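Long-range contacts in type I site-specific restriction-modification system, R (Restriction) subunit (Vibrio vulnificus, PDB 3H1T), which probably couples ATP binding and hydrolysis to DNA translocation and cleavage as the HsdR subunit of a type I restriction enzyme: residues A49-Y54 against L79-R84; G115-Y120 against D131-E136; F439-V444 against S490-L495. One frame throughout, in Å; residues are numbered along the deposited sequence.

Contact 1 (A49-Y54 against L79-R84); sequences AITEQY and LLKYTR
With CG anti to the backbone N in both Tyr54 (chi1 172°) and Leu79 (chi1 -162°), the two side chains meet obliquely. Leu79 CG lies over one face of the Tyr54 ring, 4.1 Å from its centroid and 20° off the normal, a CH-pi contact displaced toward the CD2 rim. Leucine suits the place because its branch point offers a C-H to the aromatic cloud. On the same face of the sheet, Thr51 runs beside Leu79, its CG2 3.7 Å from Leu79 CB; CG2 also meets Lys81 CE, the last carbon of the lysine chain.

These strands are the edge strand 49-55 and its antiparallel neighbour 75-81 in the six-stranded mixed sheet of the N-terminal part, consistent with the nuclease domain of HsdR subunits. Ala49 and Lys81 form a hydrogen-bonded pair, Ala49 N to Lys81 O and Lys81 N to Ala49 O both being 3.0 Å. Thr51 and Leu79 form another, with Leu79 N 3.1 Å from Thr51 O. Between them, the non-hydrogen-bonded pair Ile50 and Leu80 turns to the other face, where Trp43 touches both and Ile50 CG1 lies 4.2 Å from Leu80 CD2.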
loop_
_atom_site.group_PDB
_atom_site.type_symbol
_atom_site.label_atom_id
_atom_site.label_comp_id
_atom_site.label_asym_id
_atom_site.label_seq_id
_atom_site.Cartn_x
_atom_site.Cartn_y
_atom_site.Cartn_z
ATOM N N ALA A 49 14.308 12.178 -20.801
ATOM C CA ALA A 49 14.505 10.865 -21.412
ATOM C C ALA A 49 13.208 10.311 -22.002
ATOM O O ALA A 49 12.118 10.854 -21.777
ATOM C CB ALA A 49 15.055 9.879 -20.378
ATOM N N ILE A 50 13.356 9.245 -22.784
ATOM C CA ILE A 50 12.248 8.539 -23.419
ATOM C C ILE A 50 12.435 7.094 -23.030
ATOM O O ILE A 50 13.534 6.552 -23.157
ATOM C CB ILE A 50 12.315 8.527 -24.973
ATOM C CG1 ILE A 50 12.074 9.919 -25.545
ATOM C CG2 ILE A 50 11.261 7.601 -25.533
ATOM C CD1 ILE A 50 13.342 10.630 -25.903
ATOM N N THR A 51 11.388 6.461 -22.532
ATOM C CA THR A 51 11.490 5.056 -22.209
ATOM C C THR A 51 10.345 4.350 -22.921
ATOM O O THR A 51 9.164 4.460 -22.566
ATOM C CB THR A 51 11.471 4.799 -20.693
ATOM O OG1 THR A 51 10.683 3.632 -20.417
ATOM C CG2 THR A 51 10.957 6.002 -19.946
ATOM N N GLU A 52 10.713 3.659 -23.989
ATOM C CA GLU A 52 9.763 2.913 -24.794
ATOM C C GLU A 52 9.366 1.652 -24.054
ATOM O O GLU A 52 10.171 1.050 -23.346
ATOM C CB GLU A 52 10.383 2.507 -26.130
ATOM C CG GLU A 52 10.699 3.628 -27.084
ATOM C CD GLU A 52 11.078 3.111 -28.462
ATOM O OE1 GLU A 52 10.280 2.343 -29.055
ATOM O OE2 GLU A 52 12.175 3.477 -28.947
ATOM N N GLN A 53 8.128 1.239 -24.261
ATOM C CA GLN A 53 7.631 0.045 -23.621
ATOM C C GLN A 53 7.916 0.124 -22.127
ATOM O O GLN A 53 8.662 -0.685 -21.588
ATOM C CB GLN A 53 8.312 -1.190 -24.225
ATOM C CG GLN A 53 7.979 -1.449 -25.690
ATOM C CD GLN A 53 6.486 -1.598 -25.950
ATOM O OE1 GLN A 53 5.792 -2.316 -25.238
ATOM N NE2 GLN A 53 5.990 -0.925 -26.984
ATOM N N TYR A 54 7.328 1.115 -21.466
ATOM C CA TYR A 54 7.494 1.292 -20.027
ATOM C C TYR A 54 6.604 0.265 -19.319
ATOM O O TYR A 54 5.374 0.347 -19.382
ATOM C CB TYR A 54 7.073 2.710 -19.633
ATOM C CG TYR A 54 7.012 2.971 -18.147
ATOM C CD1 TYR A 54 8.149 2.858 -17.352
ATOM C CD2 TYR A 54 5.818 3.375 -17.541
ATOM C CE1 TYR A 54 8.103 3.145 -15.987
ATOM C CE2 TYR A 54 5.759 3.662 -16.187
ATOM C CZ TYR A 54 6.902 3.544 -15.410
ATOM O OH TYR A 54 6.841 3.802 -14.057
ATOM N N LEU A 79 7.019 6.695 -22.374
ATOM C CA LEU A 79 6.876 7.449 -21.157
ATOM C C LEU A 79 7.863 8.579 -21.393
ATOM O O LEU A 79 9.015 8.335 -21.744
ATOM C CB LEU A 79 7.279 6.594 -19.956
ATOM C CG LEU A 79 6.870 6.927 -18.509
ATOM C CD1 LEU A 79 8.106 7.258 -17.709
ATOM C CD2 LEU A 79 5.865 8.062 -18.463
ATOM N N LEU A 80 7.418 9.818 -21.234
ATOM C CA LEU A 80 8.300 10.952 -21.453
ATOM C C LEU A 80 8.681 11.507 -20.101
ATOM O O LEU A 80 7.832 11.990 -19.372
ATOM C CB LEU A 80 7.591 12.006 -22.294
ATOM C CG LEU A 80 7.036 11.470 -23.616
ATOM C CD1 LEU A 80 6.406 12.612 -24.373
ATOM C CD2 LEU A 80 8.125 10.843 -24.459
ATOM N N LYS A 81 9.961 11.425 -19.758
ATOM C CA LYS A 81 10.420 11.919 -18.470
ATOM C C LYS A 81 11.093 13.267 -18.617
ATOM O O LYS A 81 11.993 13.434 -19.441
ATOM C CB LYS A 81 11.378 10.903 -17.814
ATOM C CG LYS A 81 10.759 9.517 -17.633
ATOM C CD LYS A 81 11.406 8.704 -16.521
ATOM C CE LYS A 81 12.773 8.178 -16.883
ATOM N NZ LYS A 81 13.099 7.002 -16.030
ATOM N N TYR A 82 10.627 14.242 -17.845
ATOM C CA TYR A 82 11.229 15.565 -17.894
ATOM C C TYR A 82 12.633 15.427 -17.320
ATOM O O TYR A 82 13.606 15.981 -17.831
ATOM C CB TYR A 82 10.447 16.553 -17.048
ATOM C CG TYR A 82 11.129 17.887 -17.026
ATOM C CD1 TYR A 82 11.298 18.612 -18.204
ATOM C CD2 TYR A 82 11.629 18.417 -15.842
ATOM C CE1 TYR A 82 11.946 19.839 -18.204
ATOM C CE2 TYR A 82 12.281 19.641 -15.828
ATOM C CZ TYR A 82 12.435 20.350 -17.011
ATOM O OH TYR A 82 13.070 21.568 -16.997
ATOM N N THR A 83 12.696 14.662 -16.241
ATOM C CA THR A 83 13.919 14.372 -15.528
ATOM C C THR A 83 13.915 12.863 -15.290
ATOM O O THR A 83 12.920 12.187 -15.578
ATOM C CB THR A 83 13.952 15.181 -14.219
ATOM O OG1 THR A 83 14.768 16.339 -14.418
ATOM C CG2 THR A 83 14.488 14.388 -13.081
ATOM N N ARG A 84 15.036 12.330 -14.818
ATOM C CA ARG A 84 15.158 10.905 -14.573
ATOM C C ARG A 84 14.113 10.485 -13.561
ATOM O O ARG A 84 13.405 9.504 -13.771
ATOM C CB ARG A 84 16.560 10.548 -14.056
ATOM C CG ARG A 84 16.829 9.041 -14.038
ATOM C CD ARG A 84 17.288 8.549 -12.678
ATOM N NE ARG A 84 18.711 8.773 -12.423
ATOM C CZ ARG A 84 19.230 8.800 -11.201
ATOM N NH1 ARG A 84 18.435 8.629 -10.159
ATOM N NH2 ARG A 84 20.532 8.979 -11.011
#

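Contact 2 (G115-Y120 against D131-E136); sequences GLKFAY and DYTTGE
Lys117 and Tyr132 meet where strand 118-122 pairs antiparallel with strand 127-131, just as the latter runs into a tight turn leading to strand 137-140. An Asx turn shapes that corner. The backbone link across the contact is Tyr132 N to Lys117 O, 3.0 Å, next to the non-hydrogen-bonded pair Phe118 and Asp131.

Polar bonds within 131-136 fold the turn. Asp131 OD1 accepts Thr133 N at 2.6 Å, an aspartate being short enough to reach forward to the backbone N two residues on. Asp131 O takes both Gly135 N and Thr134 N, and Gly135 supplies a positive phi at which a side chain would jam against the preceding carbonyl. Thr134 OG1 accepts Glu136 N in an ST turn. The other carboxylate oxygen, Asp131 OD2, forms a salt bridge with Arg152 of helix 146-157, while Tyr132 OH bonds to Glu112 of helix 104-114.

Apolar and aromatic contacts fill in around these bonds. The methyl CG2 of Thr133 lies 3.8 Å from Lys117 CG and 4.0 Å from Phe118 CZ, a branched residue serving both neighbours. Ala119 is small enough for its CB to sit at the edge of the Tyr132 ring, 4.2 Å from CE1. Phe118, its CG anti to the carbonyl carbon (chi1 -56°), lies beside Asp131 with ring and carboxylate planes 78° apart; the carboxylate comes to the ring edge, where Asp131 OD2 lies in the ring plane, 3.3 Å from Phe118 CE1.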
loop_
_atom_site.group_PDB
_atom_site.type_symbol
_atom_site.label_atom_id
_atom_site.label_comp_id
_atom_site.label_asym_id
_atom_site.label_seq_id
_atom_site.Cartn_x
_atom_site.Cartn_y
_atom_site.Cartn_z
ATOM N N GLY A 115 -0.502 9.143 -12.991
ATOM C CA GLY A 115 -0.511 10.476 -12.419
ATOM C C GLY A 115 0.067 11.573 -13.290
ATOM O O GLY A 115 0.659 12.529 -12.771
ATOM N N LEU A 116 -0.104 11.459 -14.603
ATOM C CA LEU A 116 0.446 12.450 -15.525
ATOM C C LEU A 116 -0.625 13.404 -16.016
ATOM O O LEU A 116 -1.811 13.073 -16.011
ATOM C CB LEU A 116 1.092 11.768 -16.727
ATOM C CG LEU A 116 2.046 10.645 -16.285
ATOM C CD1 LEU A 116 2.686 10.018 -17.501
ATOM C CD2 LEU A 116 3.117 11.169 -15.324
ATOM N N LYS A 117 -0.196 14.593 -16.430
ATOM C CA LYS A 117 -1.088 15.643 -16.914
ATOM C C LYS A 117 -1.085 15.799 -18.428
ATOM O O LYS A 117 -1.789 16.656 -18.953
ATOM C CB LYS A 117 -0.680 16.986 -16.301
ATOM C CG LYS A 117 -1.588 17.525 -15.216
ATOM C CD LYS A 117 -1.533 16.684 -13.951
ATOM C CE LYS A 117 -2.373 17.310 -12.827
ATOM N NZ LYS A 117 -3.610 16.539 -12.514
ATOM N N PHE A 118 -0.300 14.998 -19.136
ATOM C CA PHE A 118 -0.260 15.107 -20.590
ATOM C C PHE A 118 -0.358 13.744 -21.268
ATOM O O PHE A 118 0.373 12.816 -20.937
ATOM C CB PHE A 118 1.017 15.839 -21.017
ATOM C CG PHE A 118 1.161 17.191 -20.383
ATOM C CD1 PHE A 118 0.327 18.246 -20.756
ATOM C CD2 PHE A 118 2.047 17.377 -19.319
ATOM C CE1 PHE A 118 0.356 19.466 -20.067
ATOM C CE2 PHE A 118 2.092 18.589 -18.624
ATOM C CZ PHE A 118 1.241 19.637 -18.996
ATOM N N ALA A 119 -1.269 13.617 -22.221
ATOM C CA ALA A 119 -1.435 12.347 -22.906
ATOM C C ALA A 119 -1.456 12.517 -24.417
ATOM O O ALA A 119 -2.056 13.460 -24.925
ATOM C CB ALA A 119 -2.730 11.668 -22.434
ATOM N N TYR A 120 -0.811 11.602 -25.135
ATOM C CA TYR A 120 -0.744 11.679 -26.589
ATOM C C TYR A 120 -1.107 10.398 -27.304
ATOM O O TYR A 120 -0.791 9.308 -26.869
ATOM C CB TYR A 120 0.663 12.081 -27.019
ATOM C CG TYR A 120 1.094 13.376 -26.405
ATOM C CD1 TYR A 120 0.751 14.592 -27.000
ATOM C CD2 TYR A 120 1.753 13.394 -25.179
ATOM C CE1 TYR A 120 1.051 15.799 -26.381
ATOM C CE2 TYR A 120 2.056 14.592 -24.541
ATOM C CZ TYR A 120 1.697 15.791 -25.142
ATOM O OH TYR A 120 1.955 16.958 -24.481
ATOM N N ASP A 131 -4.728 17.525 -22.851
ATOM C CA ASP A 131 -4.010 18.213 -21.797
ATOM C C ASP A 131 -4.911 18.344 -20.575
ATOM O O ASP A 131 -5.924 19.047 -20.616
ATOM C CB ASP A 131 -3.590 19.583 -22.329
ATOM C CG ASP A 131 -2.770 20.380 -21.341
ATOM O OD1 ASP A 131 -2.972 20.247 -20.122
ATOM O OD2 ASP A 131 -1.924 21.170 -21.800
ATOM N N TYR A 132 -4.553 17.662 -19.490
ATOM C CA TYR A 132 -5.358 17.732 -18.285
ATOM C C TYR A 132 -5.374 19.116 -17.646
ATOM O O TYR A 132 -6.323 19.450 -16.932
ATOM C CB TYR A 132 -4.899 16.682 -17.264
ATOM C CG TYR A 132 -5.205 15.261 -17.688
ATOM C CD1 TYR A 132 -4.428 14.626 -18.653
ATOM C CD2 TYR A 132 -6.299 14.572 -17.159
ATOM C CE1 TYR A 132 -4.717 13.346 -19.080
ATOM C CE2 TYR A 132 -6.606 13.283 -17.583
ATOM C CZ TYR A 132 -5.811 12.676 -18.552
ATOM O OH TYR A 132 -6.112 11.426 -19.020
ATOM N N THR A 133 -4.352 19.930 -17.915
ATOM C CA THR A 133 -4.304 21.264 -17.326
ATOM C C THR A 133 -5.301 22.223 -17.988
ATOM O O THR A 133 -5.675 23.224 -17.389
ATOM C CB THR A 133 -2.885 21.879 -17.401
ATOM O OG1 THR A 133 -2.554 22.166 -18.766
ATOM C CG2 THR A 133 -1.850 20.912 -16.827
ATOM N N THR A 134 -5.736 21.925 -19.209
ATOM C CA THR A 134 -6.714 22.783 -19.876
ATOM C C THR A 134 -7.993 22.032 -20.233
ATOM O O THR A 134 -9.043 22.635 -20.436
ATOM C CB THR A 134 -6.178 23.394 -21.187
ATOM O OG1 THR A 134 -5.906 22.352 -22.123
ATOM C CG2 THR A 134 -4.919 24.177 -20.939
ATOM N N GLY A 135 -7.898 20.713 -20.323
ATOM C CA GLY A 135 -9.055 19.920 -20.673
ATOM C C GLY A 135 -9.323 19.940 -22.163
ATOM O O GLY A 135 -10.341 19.426 -22.609
ATOM N N GLU A 136 -8.420 20.533 -22.938
ATOM C CA GLU A 136 -8.552 20.622 -24.389
ATOM C C GLU A 136 -7.922 19.427 -25.105
ATOM O O GLU A 136 -6.852 18.960 -24.720
ATOM C CB GLU A 136 -7.880 21.903 -24.893
ATOM C CG GLU A 136 -8.663 23.167 -24.607
ATOM C CD GLU A 136 -7.849 24.429 -24.821
ATOM O OE1 GLU A 136 -6.937 24.426 -25.684
ATOM O OE2 GLU A 136 -8.136 25.430 -24.130
#

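Contact 3 (F439-V444 against S490-L495); sequences FAKTIV and SRFQEL
The side chains of Lys441 and Phe492 pass each other in opposing senses, the lysine reaching from its strand to the end of a helix. Its CB lies 3.6 Å from Phe492 CE1, and CG stays beside the same ring atom at 3.9 Å. CD then comes over the face of the ring, 4.2 Å from the centroid and 27° off the normal, in a CH-pi contact that suits the long aliphatic part of a lysine. CD and CE both lie 3.1 Å from Phe492 O, and CE is also near Glu494 O, so the chain brushes the carbonyls at and just past the helix end. A bend at chi4 (-75°) turns NZ aside; it lies close to Phe492 O at an angle too poor for a hydrogen bond, and its firm partner is Thr497 O. The carbonyls gathered there would probably favour the charged ammonium.

Strand 441-446 is an interior strand of what is probably the second RecA-like domain, as in superfamily 2 helicases. Helix 482-493 belongs to the beta-alpha-beta crossover from strand 474-476 to strand 502-505, which runs parallel beside 441-446, and it packs on the sheet through Phe492.

Phe492 has CG anti to its backbone N (chi1 172°), and its broad apolar ring lies against the strand. Ile443 meets it obliquely, CG1 being 3.5 Å from Phe492 CZ, and Leu503 of the neighbouring strand also touches the phenylalanine. Thr442, whose CB points away from the helix, presents its carbonyl instead: Thr442 O is 3.8 Å from Phe492 CE1. Its hydroxyl bonds to Ala440 O and to Asn520. Past the helix, Glu494 N bonds back to Arg491 O at 3.1 Å.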
loop_
_atom_site.group_PDB
_atom_site.type_symbol
_atom_site.label_atom_id
_atom_site.label_comp_id
_atom_site.label_asym_id
_atom_site.label_seq_id
_atom_site.Cartn_x
_atom_site.Cartn_y
_atom_site.Cartn_z
ATOM N N PHE A 439 1.334 -27.182 6.921
ATOM C CA PHE A 439 2.384 -26.260 7.318
ATOM C C PHE A 439 2.234 -24.863 6.739
ATOM O O PHE A 439 3.185 -24.088 6.722
ATOM C CB PHE A 439 3.766 -26.821 6.986
ATOM C CG PHE A 439 4.264 -27.799 7.998
ATOM C CD1 PHE A 439 3.811 -29.110 7.994
ATOM C CD2 PHE A 439 5.131 -27.393 9.003
ATOM C CE1 PHE A 439 4.212 -30.009 8.984
ATOM C CE2 PHE A 439 5.538 -28.287 10.006
ATOM C CZ PHE A 439 5.079 -29.594 9.993
ATOM N N ALA A 440 1.038 -24.544 6.258
ATOM C CA ALA A 440 0.771 -23.216 5.723
ATOM C C ALA A 440 0.663 -22.302 6.946
ATOM O O ALA A 440 -0.180 -22.536 7.823
ATOM C CB ALA A 440 -0.535 -23.223 4.951
ATOM N N LYS A 441 1.502 -21.272 7.019
ATOM C CA LYS A 441 1.470 -20.378 8.171
ATOM C C LYS A 441 0.132 -19.698 8.292
ATOM O O LYS A 441 -0.353 -19.089 7.342
ATOM C CB LYS A 441 2.580 -19.341 8.092
ATOM C CG LYS A 441 3.957 -19.909 8.387
ATOM C CD LYS A 441 4.958 -18.790 8.617
ATOM C CE LYS A 441 6.410 -19.283 8.545
ATOM N NZ LYS A 441 6.904 -20.059 9.719
ATOM N N THR A 442 -0.439 -19.791 9.492
ATOM C CA THR A 442 -1.774 -19.277 9.804
ATOM C C THR A 442 -1.851 -18.401 11.055
ATOM O O THR A 442 -1.127 -18.632 12.016
ATOM C CB THR A 442 -2.733 -20.467 10.017
ATOM O OG1 THR A 442 -2.719 -21.296 8.851
ATOM C CG2 THR A 442 -4.142 -19.988 10.304
ATOM N N ILE A 443 -2.748 -17.420 11.049
ATOM C CA ILE A 443 -2.943 -16.534 12.197
ATOM C C ILE A 443 -4.420 -16.565 12.559
ATOM O O ILE A 443 -5.270 -16.353 11.703
ATOM C CB ILE A 443 -2.553 -15.054 11.889
ATOM C CG1 ILE A 443 -1.079 -14.954 11.495
ATOM C CG2 ILE A 443 -2.759 -14.187 13.145
ATOM C CD1 ILE A 443 -0.665 -13.569 11.048
ATOM N N VAL A 444 -4.744 -16.821 13.820
ATOM C CA VAL A 444 -6.146 -16.874 14.228
ATOM C C VAL A 444 -6.479 -15.760 15.202
ATOM O O VAL A 444 -5.934 -15.696 16.298
ATOM C CB VAL A 444 -6.490 -18.247 14.885
ATOM C CG1 VAL A 444 -7.996 -18.335 15.203
ATOM C CG2 VAL A 444 -6.095 -19.369 13.962
ATOM N N SER A 490 8.623 -13.797 16.151
ATOM C CA SER A 490 9.850 -13.576 15.400
ATOM C C SER A 490 10.161 -14.687 14.412
ATOM O O SER A 490 10.461 -14.432 13.251
ATOM C CB SER A 490 11.021 -13.412 16.373
ATOM O OG SER A 490 12.220 -13.107 15.686
ATOM N N ARG A 491 10.100 -15.925 14.888
ATOM C CA ARG A 491 10.379 -17.097 14.054
ATOM C C ARG A 491 9.281 -17.302 13.026
ATOM O O ARG A 491 9.542 -17.719 11.895
ATOM C CB ARG A 491 10.493 -18.360 14.913
ATOM C CG ARG A 491 11.549 -18.284 16.013
ATOM C CD ARG A 491 11.781 -19.649 16.688
ATOM N NE ARG A 491 11.781 -19.540 18.150
ATOM C CZ ARG A 491 10.740 -19.857 18.925
ATOM N NH1 ARG A 491 9.611 -20.318 18.378
ATOM N NH2 ARG A 491 10.809 -19.687 20.246
ATOM N N PHE A 492 8.049 -17.020 13.432
ATOM C CA PHE A 492 6.888 -17.170 12.558
ATOM C C PHE A 492 7.023 -16.289 11.311
ATOM O O PHE A 492 6.700 -16.693 10.191
ATOM C CB PHE A 492 5.617 -16.777 13.320
ATOM C CG PHE A 492 4.378 -16.721 12.468
ATOM C CD1 PHE A 492 3.682 -17.877 12.134
ATOM C CD2 PHE A 492 3.884 -15.497 12.036
ATOM C CE1 PHE A 492 2.497 -17.798 11.381
ATOM C CE2 PHE A 492 2.717 -15.414 11.296
ATOM C CZ PHE A 492 2.021 -16.566 10.968
ATOM N N GLN A 493 7.511 -15.073 11.527
ATOM C CA GLN A 493 7.695 -14.092 10.477
ATOM C C GLN A 493 8.784 -14.451 9.481
ATOM O O GLN A 493 8.769 -13.976 8.344
ATOM C CB GLN A 493 8.003 -12.735 11.103
ATOM C CG GLN A 493 6.809 -12.109 11.786
ATOM C CD GLN A 493 7.104 -10.721 12.287
ATOM O OE1 GLN A 493 6.198 -9.937 12.542
ATOM N NE2 GLN A 493 8.383 -10.407 12.434
ATOM N N GLU A 494 9.721 -15.295 9.897
ATOM C CA GLU A 494 10.819 -15.677 9.019
ATOM C C GLU A 494 10.346 -16.551 7.879
ATOM O O GLU A 494 9.550 -17.471 8.083
ATOM C CB GLU A 494 11.901 -16.382 9.834
ATOM C CG GLU A 494 12.122 -15.671 11.144
ATOM C CD GLU A 494 13.475 -15.914 11.750
ATOM O OE1 GLU A 494 13.803 -17.082 12.077
ATOM O OE2 GLU A 494 14.207 -14.914 11.907
ATOM N N LEU A 495 10.838 -16.236 6.680
ATOM C CA LEU A 495 10.506 -16.953 5.449
ATOM C C LEU A 495 10.967 -18.407 5.426
ATOM O O LEU A 495 10.265 -19.282 4.909
ATOM C CB LEU A 495 11.154 -16.263 4.245
ATOM C CG LEU A 495 11.181 -14.735 4.156
ATOM C CD1 LEU A 495 11.924 -14.313 2.879
ATOM C CD2 LEU A 495 9.760 -14.208 4.161
#

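How the contacts relate
From the N terminus, contact 1 comes first, closing a loop that holds the short strands 61-64 and 67-70 and joining the edge strand 49-55 to 75-81. Contact 2 follows, closing a much shorter hairpin farther across the same sheet. Contact 3 lies far along the chain and closes a mainly helical excursion in the probable second RecA-like domain. The three follow in series; none nests in or crosses another. Contacts 1 and 2, with centres about 16 Å apart, touch where Leu79 CD2 packs 3.9 Å from Leu116 CD1. Contact 3 lies on the opposite side of the chain's centre, its centre about 41 Å from that of contact 1.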